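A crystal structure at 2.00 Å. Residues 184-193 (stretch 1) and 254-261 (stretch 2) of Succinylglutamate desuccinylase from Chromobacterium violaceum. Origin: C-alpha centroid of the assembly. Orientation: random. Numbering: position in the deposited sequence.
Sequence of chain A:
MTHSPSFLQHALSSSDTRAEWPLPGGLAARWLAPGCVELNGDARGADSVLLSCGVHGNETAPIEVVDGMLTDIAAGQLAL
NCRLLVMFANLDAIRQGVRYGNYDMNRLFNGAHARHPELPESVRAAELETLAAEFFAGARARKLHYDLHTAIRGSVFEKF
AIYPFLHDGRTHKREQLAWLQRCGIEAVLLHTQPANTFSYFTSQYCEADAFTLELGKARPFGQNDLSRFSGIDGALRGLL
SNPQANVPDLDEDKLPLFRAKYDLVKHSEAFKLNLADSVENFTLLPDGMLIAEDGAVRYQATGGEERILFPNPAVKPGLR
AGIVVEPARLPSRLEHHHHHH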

# COMPACT_ATOMS: atom_id res chain seq x y z
N GLY A 184 -19.76 -14.51 1.13
CA GLY A 184 -18.94 -15.52 0.49
C GLY A 184 -17.67 -14.95 -0.10
O GLY A 184 -16.69 -15.67 -0.27
N ILE A 185 -17.68 -13.66 -0.42
CA ILE A 185 -16.49 -13.03 -0.99
C ILE A 185 -15.33 -13.26 -0.03
O ILE A 185 -15.46 -13.00 1.17
CB ILE A 185 -16.71 -11.51 -1.18
CG1 ILE A 185 -17.97 -11.26 -2.01
CG2 ILE A 185 -15.50 -10.90 -1.87
CD1 ILE A 185 -17.95 -11.93 -3.38
N GLU A 186 -14.21 -13.73 -0.56
CA GLU A 186 -13.04 -14.02 0.26
C GLU A 186 -11.90 -13.03 0.05
O GLU A 186 -10.88 -13.11 0.73
CB GLU A 186 -12.55 -15.44 -0.05
CG GLU A 186 -13.65 -16.50 -0.04
CD GLU A 186 -13.15 -17.87 -0.47
OE1 GLU A 186 -14.00 -18.76 -0.70
OE2 GLU A 186 -11.92 -18.06 -0.57
N ALA A 187 -12.08 -12.11 -0.89
CA ALA A 187 -11.05 -11.11 -1.18
C ALA A 187 -11.61 -10.00 -2.07
O ALA A 187 -12.55 -10.22 -2.83
CB ALA A 187 -9.86 -11.77 -1.86
N VAL A 188 -11.01 -8.82 -1.96
CA VAL A 188 -11.45 -7.68 -2.76
C VAL A 188 -10.27 -6.98 -3.43
O VAL A 188 -9.26 -6.68 -2.78
CB VAL A 188 -12.20 -6.64 -1.91
CG1 VAL A 188 -12.74 -5.53 -2.80
CG2 VAL A 188 -13.33 -7.30 -1.15
N LEU A 189 -10.38 -6.75 -4.73
CA LEU A 189 -9.34 -6.05 -5.48
C LEU A 189 -9.84 -4.61 -5.63
O LEU A 189 -10.95 -4.39 -6.11
CB LEU A 189 -9.14 -6.67 -6.86
CG LEU A 189 -8.22 -5.91 -7.82
CD1 LEU A 189 -6.78 -5.98 -7.32
CD2 LEU A 189 -8.32 -6.51 -9.22
N LEU A 190 -9.04 -3.65 -5.20
CA LEU A 190 -9.40 -2.24 -5.29
C LEU A 190 -8.69 -1.64 -6.51
O LEU A 190 -7.46 -1.60 -6.56
CB LEU A 190 -8.95 -1.49 -4.03
CG LEU A 190 -9.13 -2.21 -2.68
CD1 LEU A 190 -8.37 -1.43 -1.60
CD2 LEU A 190 -10.60 -2.32 -2.33
N HIS A 191 -9.48 -1.19 -7.49
CA HIS A 191 -8.92 -0.60 -8.70
C HIS A 191 -8.33 0.77 -8.40
O HIS A 191 -8.94 1.58 -7.71
CB HIS A 191 -10.01 -0.47 -9.77
CG HIS A 191 -10.08 -1.64 -10.70
ND1 HIS A 191 -11.09 -1.80 -11.63
CD2 HIS A 191 -9.26 -2.71 -10.86
CE1 HIS A 191 -10.89 -2.90 -12.32
NE2 HIS A 191 -9.78 -3.48 -11.87
N THR A 192 -7.13 1.02 -8.92
CA THR A 192 -6.45 2.29 -8.68
C THR A 192 -6.49 3.21 -9.90
O THR A 192 -5.92 4.30 -9.89
CB THR A 192 -4.99 2.07 -8.26
OG1 THR A 192 -4.37 1.15 -9.17
CG2 THR A 192 -4.93 1.50 -6.86
N GLN A 193 -7.17 2.76 -10.94
CA GLN A 193 -7.31 3.54 -12.17
C GLN A 193 -8.66 3.24 -12.81
O GLN A 193 -9.24 2.17 -12.61
CB GLN A 193 -6.18 3.20 -13.15
CG GLN A 193 -4.78 3.63 -12.70
CD GLN A 193 -4.03 2.54 -11.96
OE1 GLN A 193 -2.93 2.76 -11.45
NE2 GLN A 193 -4.61 1.34 -11.92
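Stretch 2 (254-261) KLPLFRAK

Stretch 2 lies beside stretch 1 as a parallel neighbour in a β-sheet. Its strand begins at Leu257 and runs on past Lys261, in the same sense as the strand that ends at Leu190, with 34° between their N-to-C directions (signed crossing angle -34°) and a closest approach of 4.6 Å between axes. Before it come Lys254, which is not extended, and then Leu255 and Pro256, whose backbone is roughly extended and leads into the strand. The register sets Val188 opposite Leu257 and Leu189 opposite Phe258, with CA to CA distances of 4.9 and 4.8 Å.

Three backbone hydrogen bonds fix this register: Val188 N to Pro256 O at 3.1 Å, Phe258 N to Val188 O at 2.9 Å, and Leu190 N to Phe258 O at 2.8 Å, the last almost straight at 176°. Proline has no amide hydrogen to give, yet Pro256 still serves the ladder through its carbonyl. The same acceptors also take CA-H...O contacts, such as Leu257 CA to Val188 O at 3.2 Å, so each oxygen faces both an amide and an alpha hydrogen.

The side chains follow the alternation of the sheet. On the face of Val188 and Leu257, Val188 is a t rotamer; its CG2 lies 3.8 Å from Leu255 CD2, while its CB lies 3.6 Å from Leu257 CD2. Leu255 is t,p, and although its CA-to-CB bond points sideways, its end comes nearer to stretch 1, bringing CD1 to 3.7 Å from Ala187 N. Leu257 adopts m,t, as does Leu190, whose CD1 reaches 4.2 Å from Leu257 CB. Staggered leucine rotamers thus fill the space beside a β-branched valine.

On the other face, Leu189 is t,p, which carries CD1 across to 4.2 Å from Phe258 CB and 4.0 Å from Arg259 CA. Phe258 uses chi1 m with chi2 at 85°, and its ring offers an edge to Ala187, whose CB is 4.3 Å from CE1. That small methyl also meets the proline, with Ala187 CB 4.2 Å from Pro256 CG, so one compact residue packs against two rings.

Toward the C-terminal end the contact becomes more open. Arg259 has chi1 p and then an extended chain; its CB sits 4.1 Å from Thr192 CG2, but its end leads away and the guanidinium is hydrogen-bonded elsewhere in the structure. Lys261, fully extended, points away and makes no contact. The pairing buries 545 Å², counting both sides. For a designer, the rule is that main-chain bonds set the register, while leucine and valine side chains pack on one face and Leu189, Phe258 and Ala187 on the other.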

# COMPACT_ATOMS: atom_id res chain seq x y z
N LYS A 254 -10.15 -10.36 8.19
CA LYS A 254 -10.59 -11.60 7.56
C LYS A 254 -10.79 -11.42 6.05
O LYS A 254 -10.83 -12.40 5.30
CB LYS A 254 -11.89 -12.08 8.21
CG LYS A 254 -12.42 -13.37 7.61
CD LYS A 254 -13.69 -13.82 8.32
CE LYS A 254 -14.16 -15.16 7.78
NZ LYS A 254 -13.12 -16.21 7.95
N LEU A 255 -10.93 -10.18 5.62
CA LEU A 255 -11.14 -9.89 4.20
C LEU A 255 -9.92 -9.21 3.60
O LEU A 255 -9.78 -7.99 3.66
CB LEU A 255 -12.37 -9.00 4.01
CG LEU A 255 -12.81 -8.69 2.58
CD1 LEU A 255 -13.28 -9.96 1.89
CD2 LEU A 255 -13.94 -7.67 2.61
N PRO A 256 -9.00 -9.99 3.02
CA PRO A 256 -7.80 -9.39 2.43
C PRO A 256 -8.11 -8.52 1.20
O PRO A 256 -8.92 -8.89 0.34
CB PRO A 256 -6.93 -10.60 2.09
CG PRO A 256 -7.93 -11.71 1.88
CD PRO A 256 -8.97 -11.46 2.95
N LEU A 257 -7.48 -7.35 1.14
CA LEU A 257 -7.67 -6.42 0.03
C LEU A 257 -6.37 -6.35 -0.76
O LEU A 257 -5.28 -6.52 -0.21
CB LEU A 257 -8.02 -5.03 0.56
CG LEU A 257 -9.18 -4.92 1.56
CD1 LEU A 257 -9.24 -3.49 2.07
CD2 LEU A 257 -10.51 -5.31 0.92
N PHE A 258 -6.48 -6.07 -2.06
CA PHE A 258 -5.32 -5.97 -2.92
C PHE A 258 -5.46 -4.84 -3.94
O PHE A 258 -6.55 -4.36 -4.22
CB PHE A 258 -5.09 -7.28 -3.68
CG PHE A 258 -4.91 -8.49 -2.78
CD1 PHE A 258 -6.00 -9.19 -2.28
CD2 PHE A 258 -3.63 -8.91 -2.43
CE1 PHE A 258 -5.83 -10.30 -1.44
CE2 PHE A 258 -3.44 -10.02 -1.60
CZ PHE A 258 -4.54 -10.71 -1.10
N ARG A 259 -4.33 -4.41 -4.49
CA ARG A 259 -4.31 -3.38 -5.51
C ARG A 259 -3.20 -3.77 -6.47
O ARG A 259 -2.27 -4.50 -6.11
CB ARG A 259 -4.04 -2.00 -4.90
CG ARG A 259 -2.63 -1.84 -4.36
CD ARG A 259 -2.42 -0.47 -3.75
NE ARG A 259 -1.02 -0.26 -3.38
CZ ARG A 259 -0.58 0.78 -2.67
NH1 ARG A 259 -1.43 1.70 -2.25
NH2 ARG A 259 0.71 0.89 -2.40
N ALA A 260 -3.30 -3.28 -7.70
CA ALA A 260 -2.28 -3.58 -8.70
C ALA A 260 -0.98 -2.91 -8.27
O ALA A 260 -0.98 -1.78 -7.78
CB ALA A 260 -2.71 -3.05 -10.06
N LYS A 261 0.13 -3.62 -8.44
CA LYS A 261 1.44 -3.08 -8.10
C LYS A 261 2.09 -2.62 -9.40
O LYS A 261 2.60 -1.50 -9.49
CB LYS A 261 2.30 -4.15 -7.42
CG LYS A 261 3.67 -3.66 -6.95
CD LYS A 261 4.44 -4.78 -6.27
CE LYS A 261 5.86 -4.35 -5.91
NZ LYS A 261 6.66 -5.46 -5.30